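Local coordinates for botulinum neurotoxin type C1 (Clostridium botulinum, PDB 3R4S), which relies on binding two ganglioside molecules to enter cells and, as a neurotoxin metalloprotease, probably goes on to cleave proteins of neurotransmitter release, at residues 339-344 with 354-359; 239-244 with 253-258; 370-375 with 379-384. All coordinates share one frame; numbering follows the deposited sequence.

Contact 1 (339-344 with 354-359)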
loop_
_atom_site.group_PDB
_atom_site.type_symbol
_atom_site.label_atom_id
_atom_site.label_comp_id
_atom_site.label_asym_id
_atom_site.label_seq_id
_atom_site.Cartn_x
_atom_site.Cartn_y
_atom_site.Cartn_z
ATOM N N TYR A 339 -13.868 23.404 -13.515
ATOM C CA TYR A 339 -12.737 24.315 -13.720
ATOM C C TYR A 339 -11.442 23.542 -13.871
ATOM O O TYR A 339 -11.213 22.555 -13.172
ATOM C CB TYR A 339 -12.593 25.285 -12.555
ATOM C CG TYR A 339 -13.844 26.064 -12.276
ATOM C CD1 TYR A 339 -14.023 27.336 -12.800
ATOM C CD2 TYR A 339 -14.859 25.522 -11.496
ATOM C CE1 TYR A 339 -15.172 28.056 -12.545
ATOM C CE2 TYR A 339 -16.013 26.232 -11.235
ATOM C CZ TYR A 339 -16.163 27.499 -11.762
ATOM O OH TYR A 339 -17.311 28.213 -11.513
ATOM N N ALA A 340 -10.593 23.990 -14.787
ATOM C CA ALA A 340 -9.303 23.358 -14.979
ATOM C C ALA A 340 -8.380 23.674 -13.808
ATOM O O ALA A 340 -8.451 24.760 -13.232
ATOM C CB ALA A 340 -8.670 23.820 -16.311
ATOM N N ILE A 341 -7.524 22.716 -13.454
ATOM C CA ILE A 341 -6.395 22.995 -12.577
ATOM C C ILE A 341 -5.175 23.253 -13.450
ATOM O O ILE A 341 -4.828 22.446 -14.311
ATOM C CB ILE A 341 -6.111 21.834 -11.600
ATOM C CG1 ILE A 341 -7.299 21.647 -10.641
ATOM C CG2 ILE A 341 -4.819 22.101 -10.836
ATOM C CD1 ILE A 341 -7.212 20.409 -9.741
ATOM N N GLY A 342 -4.545 24.400 -13.257
ATOM C CA GLY A 342 -3.380 24.735 -14.047
ATOM C C GLY A 342 -2.255 25.190 -13.153
ATOM O O GLY A 342 -2.249 24.892 -11.950
ATOM N N LEU A 343 -1.289 25.895 -13.731
ATOM C CA LEU A 343 -0.116 26.333 -12.985
ATOM C C LEU A 343 0.068 27.845 -13.041
ATOM O O LEU A 343 -0.047 28.458 -14.102
ATOM C CB LEU A 343 1.141 25.633 -13.508
ATOM C CG LEU A 343 1.110 24.103 -13.523
ATOM C CD1 LEU A 343 2.108 23.555 -14.531
ATOM C CD2 LEU A 343 1.384 23.547 -12.134
ATOM N N ARG A 344 0.357 28.434 -11.887
ATOM C CA ARG A 344 0.602 29.867 -11.791
ATOM C C ARG A 344 1.868 30.134 -10.990
ATOM O O ARG A 344 2.239 29.365 -10.099
ATOM C CB ARG A 344 -0.573 30.576 -11.130
ATOM C CG ARG A 344 -0.799 30.135 -9.693
ATOM C CD ARG A 344 -1.824 31.006 -8.992
ATOM N NE ARG A 344 -1.354 32.381 -8.847
ATOM C CZ ARG A 344 -2.036 33.338 -8.226
ATOM N NH1 ARG A 344 -3.222 33.071 -7.689
ATOM N NH2 ARG A 344 -1.533 34.563 -8.136
ATOM N N ILE A 354 -5.177 28.466 -4.811
ATOM C CA ILE A 354 -4.258 27.321 -4.750
ATOM C C ILE A 354 -4.541 26.398 -3.566
ATOM O O ILE A 354 -3.883 25.362 -3.411
ATOM C CB ILE A 354 -2.782 27.737 -4.660
ATOM C CG1 ILE A 354 -2.463 28.239 -3.247
ATOM C CG2 ILE A 354 -2.424 28.750 -5.767
ATOM C CD1 ILE A 354 -0.988 28.448 -3.006
ATOM N N ILE A 355 -5.525 26.757 -2.748
ATOM C CA ILE A 355 -5.750 26.056 -1.480
ATOM C C ILE A 355 -6.651 24.819 -1.597
ATOM O O ILE A 355 -7.748 24.886 -2.159
ATOM C CB ILE A 355 -6.293 27.019 -0.394
ATOM C CG1 ILE A 355 -5.343 28.211 -0.218
ATOM C CG2 ILE A 355 -6.487 26.290 0.938
ATOM C CD1 ILE A 355 -5.833 29.227 0.800
ATOM N N PHE A 356 -6.163 23.692 -1.080
ATOM C CA PHE A 356 -6.923 22.439 -1.080
ATOM C C PHE A 356 -6.963 21.785 0.307
ATOM O O PHE A 356 -6.163 22.126 1.201
ATOM C CB PHE A 356 -6.349 21.457 -2.107
ATOM C CG PHE A 356 -6.470 21.939 -3.529
ATOM C CD1 PHE A 356 -7.615 21.676 -4.264
ATOM C CD2 PHE A 356 -5.449 22.681 -4.117
ATOM C CE1 PHE A 356 -7.745 22.127 -5.570
ATOM C CE2 PHE A 356 -5.568 23.136 -5.419
ATOM C CZ PHE A 356 -6.717 22.862 -6.152
ATOM N N GLN A 357 -7.912 20.864 0.488
ATOM C CA GLN A 357 -7.976 20.047 1.707
ATOM C C GLN A 357 -7.959 18.578 1.311
ATOM O O GLN A 357 -8.668 18.177 0.387
ATOM C CB GLN A 357 -9.242 20.347 2.509
ATOM C CG GLN A 357 -9.340 19.544 3.824
ATOM C CD GLN A 357 -10.548 19.928 4.681
ATOM O OE1 GLN A 357 -11.692 19.743 4.274
ATOM N NE2 GLN A 357 -10.289 20.437 5.887
ATOM N N ILE A 358 -7.145 17.782 2.003
ATOM C CA ILE A 358 -6.967 16.372 1.654
ATOM C C ILE A 358 -7.688 15.418 2.615
ATOM O O ILE A 358 -7.874 15.734 3.785
ATOM C CB ILE A 358 -5.471 15.991 1.534
ATOM C CG1 ILE A 358 -5.319 14.696 0.739
ATOM C CG2 ILE A 358 -4.813 15.899 2.930
ATOM C CD1 ILE A 358 -3.923 14.494 0.157
ATOM N N GLN A 359 -8.117 14.270 2.091
ATOM C CA GLN A 359 -8.683 13.192 2.899
ATOM C C GLN A 359 -8.149 11.878 2.346
ATOM O O GLN A 359 -8.004 11.735 1.129
ATOM C CB GLN A 359 -10.220 13.184 2.825
ATOM C CG GLN A 359 -10.893 14.467 3.344
ATOM C CD GLN A 359 -10.790 14.603 4.855
ATOM O OE1 GLN A 359 -10.332 13.688 5.525
ATOM N NE2 GLN A 359 -11.216 15.743 5.396
#
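With CG1 of Ile354 flanked by the backbone N and the carbonyl carbon (chi1 75°), its CG2 falls anti to the carbonyl carbon, where it meets Arg344 CD at 4.0 Å. The two side chains cross at about a right angle, so the meeting is confined to one methylene and one branch methyl. An extended chi2 carries CD of Arg344 outward, and the turn about CG-CD (chi3 -65°) swings NE and the guanidinium off to one side. That guanidinium is bonded through NH1 to Asn353 OD1, one residue ahead of 354-359, so the apolar middle of the arginine serves the contact while its charged end is held beside it.

The second meeting is wholly apolar. Ile341 CD1 comes to Phe356 CZ at 4.4 Å, approaching the ring obliquely from the far end of an extended isoleucine branch. With no hydrogen bond across the segments and only 116 Å² buried between them, this is a light van der Waals contact of side chains; even the nearest CA atoms, those of Arg344 and Ile354, are 8.9 Å apart.

Such spacing is too wide for paired strands. Ile341 and Phe356 meet in the interior of a beta-trefoil, the fold of this C-terminal receptor-binding region; Arg344 and Ile354 lie at its margin, Ile354 about 4 Å from the bound N-acetyl-alpha-neuraminic acid and touching Tyr309 and Asn320 of that pocket. Strand 338-345 pairs with 317-323 and 401-409, strand 356-362 with 307-314 and 367-374, and strand 381-392 packs against both, Cys385 touching Ile341 and Phe356.

Contact 2 (239-244 with 253-258)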
loop_
_atom_site.group_PDB
_atom_site.type_symbol
_atom_site.label_atom_id
_atom_site.label_comp_id
_atom_site.label_asym_id
_atom_site.label_seq_id
_atom_site.Cartn_x
_atom_site.Cartn_y
_atom_site.Cartn_z
ATOM N N LYS A 239 -1.602 7.991 2.983
ATOM C CA LYS A 239 -0.509 7.114 2.554
ATOM C C LYS A 239 -0.076 7.415 1.114
ATOM O O LYS A 239 -0.904 7.787 0.275
ATOM C CB LYS A 239 -0.921 5.638 2.678
ATOM C CG LYS A 239 -1.392 5.218 4.112
ATOM C CD LYS A 239 -0.322 5.519 5.157
ATOM C CE LYS A 239 -0.668 4.937 6.557
ATOM N NZ LYS A 239 -2.026 5.348 7.033
ATOM N N ASP A 240 1.219 7.278 0.832
ATOM C CA ASP A 240 1.676 7.315 -0.544
ATOM C C ASP A 240 1.260 6.016 -1.224
ATOM O O ASP A 240 0.628 5.164 -0.616
ATOM C CB ASP A 240 3.192 7.594 -0.672
ATOM C CG ASP A 240 4.073 6.438 -0.181
ATOM O OD1 ASP A 240 3.626 5.269 -0.164
ATOM O OD2 ASP A 240 5.247 6.714 0.173
ATOM N N TYR A 241 1.615 5.881 -2.489
ATOM C CA TYR A 241 1.105 4.812 -3.325
ATOM C C TYR A 241 1.545 3.437 -2.837
ATOM O O TYR A 241 0.895 2.433 -3.133
ATOM C CB TYR A 241 1.590 5.031 -4.762
ATOM C CG TYR A 241 0.849 4.226 -5.794
ATOM C CD1 TYR A 241 -0.427 4.603 -6.213
ATOM C CD2 TYR A 241 1.422 3.097 -6.361
ATOM C CE1 TYR A 241 -1.104 3.877 -7.163
ATOM C CE2 TYR A 241 0.752 2.368 -7.325
ATOM C CZ TYR A 241 -0.510 2.761 -7.718
ATOM O OH TYR A 241 -1.180 2.025 -8.666
ATOM N N TRP A 242 2.658 3.381 -2.108
ATOM C CA TRP A 242 3.155 2.092 -1.607
ATOM C C TRP A 242 2.709 1.819 -0.171
ATOM O O TRP A 242 3.060 0.787 0.420
ATOM C CB TRP A 242 4.679 1.987 -1.734
ATOM C CG TRP A 242 5.186 2.245 -3.147
ATOM C CD1 TRP A 242 6.189 3.097 -3.518
ATOM C CD2 TRP A 242 4.702 1.645 -4.362
ATOM N NE1 TRP A 242 6.364 3.055 -4.882
ATOM C CE2 TRP A 242 5.464 2.177 -5.424
ATOM C CE3 TRP A 242 3.703 0.707 -4.652
ATOM C CZ2 TRP A 242 5.256 1.807 -6.752
ATOM C CZ3 TRP A 242 3.498 0.340 -5.977
ATOM C CH2 TRP A 242 4.273 0.891 -7.008
ATOM N N GLY A 243 1.919 2.735 0.387
ATOM C CA GLY A 243 1.371 2.539 1.719
ATOM C C GLY A 243 2.207 3.125 2.847
ATOM O O GLY A 243 1.885 2.938 4.023
ATOM N N ASN A 244 3.291 3.811 2.504
ATOM C CA ASN A 244 4.064 4.532 3.509
ATOM C C ASN A 244 3.435 5.902 3.773
ATOM O O ASN A 244 2.687 6.412 2.936
ATOM C CB ASN A 244 5.534 4.645 3.079
ATOM C CG ASN A 244 6.274 3.310 3.191
ATOM O OD1 ASN A 244 6.141 2.598 4.188
ATOM N ND2 ASN A 244 7.046 2.968 2.168
ATOM N N TYR A 253 5.268 11.637 -7.827
ATOM C CA TYR A 253 4.483 11.549 -9.042
ATOM C C TYR A 253 3.009 11.408 -8.652
ATOM O O TYR A 253 2.606 10.442 -7.983
ATOM C CB TYR A 253 4.904 10.360 -9.887
ATOM C CG TYR A 253 6.278 10.480 -10.502
ATOM C CD1 TYR A 253 6.550 11.468 -11.439
ATOM C CD2 TYR A 253 7.286 9.571 -10.188
ATOM C CE1 TYR A 253 7.793 11.575 -12.029
ATOM C CE2 TYR A 253 8.538 9.663 -10.775
ATOM C CZ TYR A 253 8.781 10.668 -11.701
ATOM O OH TYR A 253 10.015 10.774 -12.293
ATOM N N MET A 254 2.213 12.383 -9.065
ATOM C CA MET A 254 0.800 12.413 -8.740
ATOM C C MET A 254 0.051 11.702 -9.849
ATOM O O MET A 254 0.231 12.025 -11.025
ATOM C CB MET A 254 0.342 13.864 -8.616
ATOM C CG MET A 254 -1.097 14.051 -8.161
ATOM S SD MET A 254 -1.444 15.788 -7.804
ATOM C CE MET A 254 -3.234 15.730 -7.588
ATOM N N VAL A 255 -0.782 10.733 -9.484
ATOM C CA VAL A 255 -1.512 9.954 -10.479
ATOM C C VAL A 255 -2.994 9.876 -10.149
ATOM O O VAL A 255 -3.404 9.934 -8.984
ATOM C CB VAL A 255 -0.966 8.519 -10.595
ATOM C CG1 VAL A 255 0.455 8.529 -11.142
ATOM C CG2 VAL A 255 -1.012 7.819 -9.239
ATOM N N ASN A 256 -3.804 9.757 -11.189
ATOM C CA ASN A 256 -5.217 9.521 -11.004
ATOM C C ASN A 256 -5.449 8.028 -11.109
ATOM O O ASN A 256 -4.966 7.393 -12.050
ATOM C CB ASN A 256 -6.026 10.256 -12.068
ATOM C CG ASN A 256 -7.497 10.245 -11.773
ATOM O OD1 ASN A 256 -8.202 9.307 -12.129
ATOM N ND2 ASN A 256 -7.973 11.285 -11.102
ATOM N N ILE A 257 -6.166 7.468 -10.137
ATOM C CA ILE A 257 -6.399 6.024 -10.081
ATOM C C ILE A 257 -7.063 5.490 -11.362
ATOM O O ILE A 257 -6.805 4.360 -11.784
ATOM C CB ILE A 257 -7.215 5.627 -8.823
ATOM C CG1 ILE A 257 -6.435 5.980 -7.552
ATOM C CG2 ILE A 257 -7.560 4.128 -8.838
ATOM C CD1 ILE A 257 -4.989 5.496 -7.551
ATOM N N ASP A 258 -7.905 6.306 -11.984
ATOM C CA ASP A 258 -8.533 5.930 -13.256
ATOM C C ASP A 258 -7.580 5.997 -14.450
ATOM O O ASP A 258 -7.920 5.536 -15.535
ATOM C CB ASP A 258 -9.749 6.819 -13.537
ATOM C CG ASP A 258 -11.020 6.292 -12.898
ATOM O OD1 ASP A 258 -10.970 5.186 -12.324
ATOM O OD2 ASP A 258 -12.064 6.973 -12.978
#
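Tyr241 turns its ring so that Ile257 meets it at the edge, CD1 lying near the ring plane 4.2 Å from Tyr241 CE1. Val255 comes in obliquely, its CG2 being 4.5 Å from Tyr241 CD1, the neighbouring ring carbon. The two aliphatic side chains thus meet adjacent carbons on one side of the phenol. Ile257 manages this although its CB does not head for the tyrosine: the twist about its last torsion (chi2 -49°) folds CD1 back to the ring. At the opposite corner of the phenol, CD2 stands 3.5 Å above the plane of the Trp242 indole, displaced toward the rim, while Trp242 CH2 in turn lies in the plane of the tyrosine. Phe282 adds an edge-to-face ring contact to Tyr241.

This tyrosine rides on a type I beta turn from Asp240 to Gly243, which also contains an Asx turn. Asp240 OD1 accepts from Trp242 N at 2.9 Å and from Asn244 N at 3.1 Å. The donors stand 38° and 52° out of the carboxylate plane, on opposite faces, so one oxygen is gripped from two sides and helps to hold the turn, together with the backbone bond from Gly243 N to Asp240 O. A second Asx turn begins at the last residue of strand 253-256, where Asn256 OD1 accepts from Asp258 N at 3.0 Å.

The turn belongs to the loop that follows helix 222-231. Trp242 and Asn244 touch Trp147 and Arg85 of the lectin-like part, whereas Tyr241 packs on the beta-trefoil side, against Val427 of strand 424-428, which pairs with strand 251-256.

Contact 3 (370-375 with 379-384)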
loop_
_atom_site.group_PDB
_atom_site.type_symbol
_atom_site.label_atom_id
_atom_site.label_comp_id
_atom_site.label_asym_id
_atom_site.label_seq_id
_atom_site.Cartn_x
_atom_site.Cartn_y
_atom_site.Cartn_z
ATOM N N GLN A 370 -8.644 11.828 -1.672
ATOM C CA GLN A 370 -9.542 12.742 -2.339
ATOM C C GLN A 370 -9.092 14.135 -1.949
ATOM O O GLN A 370 -8.627 14.358 -0.821
ATOM C CB GLN A 370 -10.993 12.495 -1.946
ATOM C CG GLN A 370 -11.567 11.210 -2.536
ATOM C CD GLN A 370 -13.046 11.059 -2.252
ATOM O OE1 GLN A 370 -13.466 11.155 -1.111
ATOM N NE2 GLN A 370 -13.846 10.841 -3.298
ATOM N N ILE A 371 -9.189 15.059 -2.897
ATOM C CA ILE A 371 -8.642 16.393 -2.699
ATOM C C ILE A 371 -9.711 17.412 -3.030
ATOM O O ILE A 371 -10.265 17.428 -4.133
ATOM C CB ILE A 371 -7.387 16.599 -3.553
ATOM C CG1 ILE A 371 -6.381 15.476 -3.274
ATOM C CG2 ILE A 371 -6.763 17.977 -3.277
ATOM C CD1 ILE A 371 -5.236 15.403 -4.287
ATOM N N PHE A 372 -10.025 18.235 -2.044
ATOM C CA PHE A 372 -11.155 19.124 -2.126
ATOM C C PHE A 372 -10.663 20.561 -2.189
ATOM O O PHE A 372 -9.724 20.929 -1.479
ATOM C CB PHE A 372 -12.037 18.950 -0.889
ATOM C CG PHE A 372 -12.650 17.578 -0.770
ATOM C CD1 PHE A 372 -13.919 17.324 -1.280
ATOM C CD2 PHE A 372 -11.947 16.541 -0.174
ATOM C CE1 PHE A 372 -14.484 16.062 -1.180
ATOM C CE2 PHE A 372 -12.505 15.270 -0.062
ATOM C CZ PHE A 372 -13.775 15.030 -0.562
ATOM N N LYS A 373 -11.305 21.364 -3.034
ATOM C CA LYS A 373 -11.027 22.798 -3.094
ATOM C C LYS A 373 -11.514 23.463 -1.816
ATOM O O LYS A 373 -12.656 23.266 -1.399
ATOM C CB LYS A 373 -11.699 23.439 -4.304
ATOM C CG LYS A 373 -11.313 24.914 -4.476
ATOM C CD LYS A 373 -9.848 25.058 -4.929
ATOM C CE LYS A 373 -9.378 26.519 -4.865
ATOM N NZ LYS A 373 -9.158 26.964 -3.451
ATOM N N SER A 374 -10.641 24.248 -1.192
ATOM C CA SER A 374 -10.894 24.751 0.146
ATOM C C SER A 374 -10.500 26.213 0.268
ATOM O O SER A 374 -9.683 26.693 -0.505
ATOM C CB SER A 374 -10.066 23.932 1.140
ATOM O OG SER A 374 -10.214 24.395 2.472
ATOM N N ASN A 375 -11.070 26.913 1.249
ATOM C CA ASN A 375 -10.546 28.221 1.631
ATOM C C ASN A 375 -9.473 28.054 2.724
ATOM O O ASN A 375 -9.168 26.927 3.134
ATOM C CB ASN A 375 -11.666 29.191 2.058
ATOM C CG ASN A 375 -12.341 28.780 3.362
ATOM O OD1 ASN A 375 -12.359 27.602 3.727
ATOM N ND2 ASN A 375 -12.897 29.756 4.070
ATOM N N GLU A 379 -13.283 26.116 6.269
ATOM C CA GLU A 379 -14.702 26.313 6.586
ATOM C C GLU A 379 -15.573 26.297 5.338
ATOM O O GLU A 379 -16.788 26.108 5.419
ATOM C CB GLU A 379 -14.911 27.644 7.313
ATOM C CG GLU A 379 -14.258 27.716 8.675
ATOM C CD GLU A 379 -15.254 27.587 9.810
ATOM O OE1 GLU A 379 -16.128 28.477 9.943
ATOM O OE2 GLU A 379 -15.155 26.596 10.569
ATOM N N ASN A 380 -14.955 26.528 4.186
ATOM C CA ASN A 380 -15.691 26.522 2.933
ATOM C C ASN A 380 -15.073 25.552 1.935
ATOM O O ASN A 380 -14.145 25.913 1.213
ATOM C CB ASN A 380 -15.762 27.933 2.346
ATOM C CG ASN A 380 -16.492 27.974 1.014
ATOM O OD1 ASN A 380 -17.087 26.986 0.592
ATOM N ND2 ASN A 380 -16.440 29.118 0.341
ATOM N N ILE A 381 -15.569 24.314 1.919
ATOM C CA ILE A 381 -15.144 23.334 0.928
ATOM C C ILE A 381 -16.078 23.457 -0.262
ATOM O O ILE A 381 -17.279 23.236 -0.134
ATOM C CB ILE A 381 -15.196 21.892 1.489
ATOM C CG1 ILE A 381 -14.347 21.792 2.762
ATOM C CG2 ILE A 381 -14.744 20.876 0.433
ATOM C CD1 ILE A 381 -12.876 22.141 2.534
ATOM N N SER A 382 -15.536 23.819 -1.422
ATOM C CA SER A 382 -16.382 24.213 -2.545
ATOM C C SER A 382 -16.381 23.242 -3.717
ATOM O O SER A 382 -17.135 23.427 -4.677
ATOM C CB SER A 382 -15.966 25.596 -3.050
ATOM O OG SER A 382 -14.593 25.603 -3.410
ATOM N N GLY A 383 -15.532 22.221 -3.662
ATOM C CA GLY A 383 -15.423 21.314 -4.788
ATOM C C GLY A 383 -14.483 20.148 -4.573
ATOM O O GLY A 383 -13.789 20.061 -3.556
ATOM N N ILE A 384 -14.457 19.246 -5.550
ATOM C CA ILE A 384 -13.615 18.055 -5.469
ATOM C C ILE A 384 -12.763 17.957 -6.729
ATOM O O ILE A 384 -13.223 18.293 -7.821
ATOM C CB ILE A 384 -14.476 16.765 -5.306
ATOM C CG1 ILE A 384 -13.623 15.579 -4.845
ATOM C CG2 ILE A 384 -15.246 16.440 -6.601
ATOM C CD1 ILE A 384 -14.444 14.345 -4.498
#
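Near the rim of one face of the Phe372 ring, Ile384 CG1 makes an off-centre CH-pi contact, 4.3 Å from the ring centroid and 30° off its normal, and Ile384 CD1 comes in obliquely. Gly383 O sits at the ring edge near its plane, 3.6 Å from Phe372 CD1. Ile384 runs side by side with the phenylalanine, and its CD1 goes on to Gln370 NE2, an amide nitrogen that is bonded to Thr422 OG1 and Leu417 O. Ile381 CG2 packs at 3.6 Å on Phe372 CB.

Two further flat groups, the amides of Asn375 and Asn380, are turned 63° apart. With CG of Asn375 between its backbone N and carbonyl carbon (chi1 68°), OD1 accepts from Asn380 N at 2.8 Å, the donor standing above the amide plane. Asn375 N returns a bond to Asn380 O.

Between these ends Lys373 N donates to Gly383 O, and Lys373 O accepts from Ser382 N at 2.9 Å. Lys373 thus faces two consecutive residues, consistent with a beta bulge. The whole is an antiparallel beta hairpin of strands 367-374 and 381-392, closed by a short loop and belonging to the beta-trefoil of the C-terminal receptor-binding region.

All three contacts serve one antiparallel sheet system. Contacts 1 and 2 are small, buried and purely side-chain in nature across their segments; contact 3, partly buried, covers 512 Å² and adds backbone hydrogen bonding, its loop end being the most exposed part. Contacts 1 and 3, with centres about 9 Å apart, share the neighbouring strands 356-362 and 367-374: Gln357 N lies 2.7 Å from Phe372 O, probably a hydrogen bond, and Lys373 NZ bonds to Asp352 O and Ile355 O beside a cation-pi contact with Phe356. Contact 2 lies nearer the middle of the chain, beside the lectin-like region, yet Met254 CE touches Ile371 CD1 at 3.9 Å. Of the three, contact 1 alone adjoins a bound sialic acid.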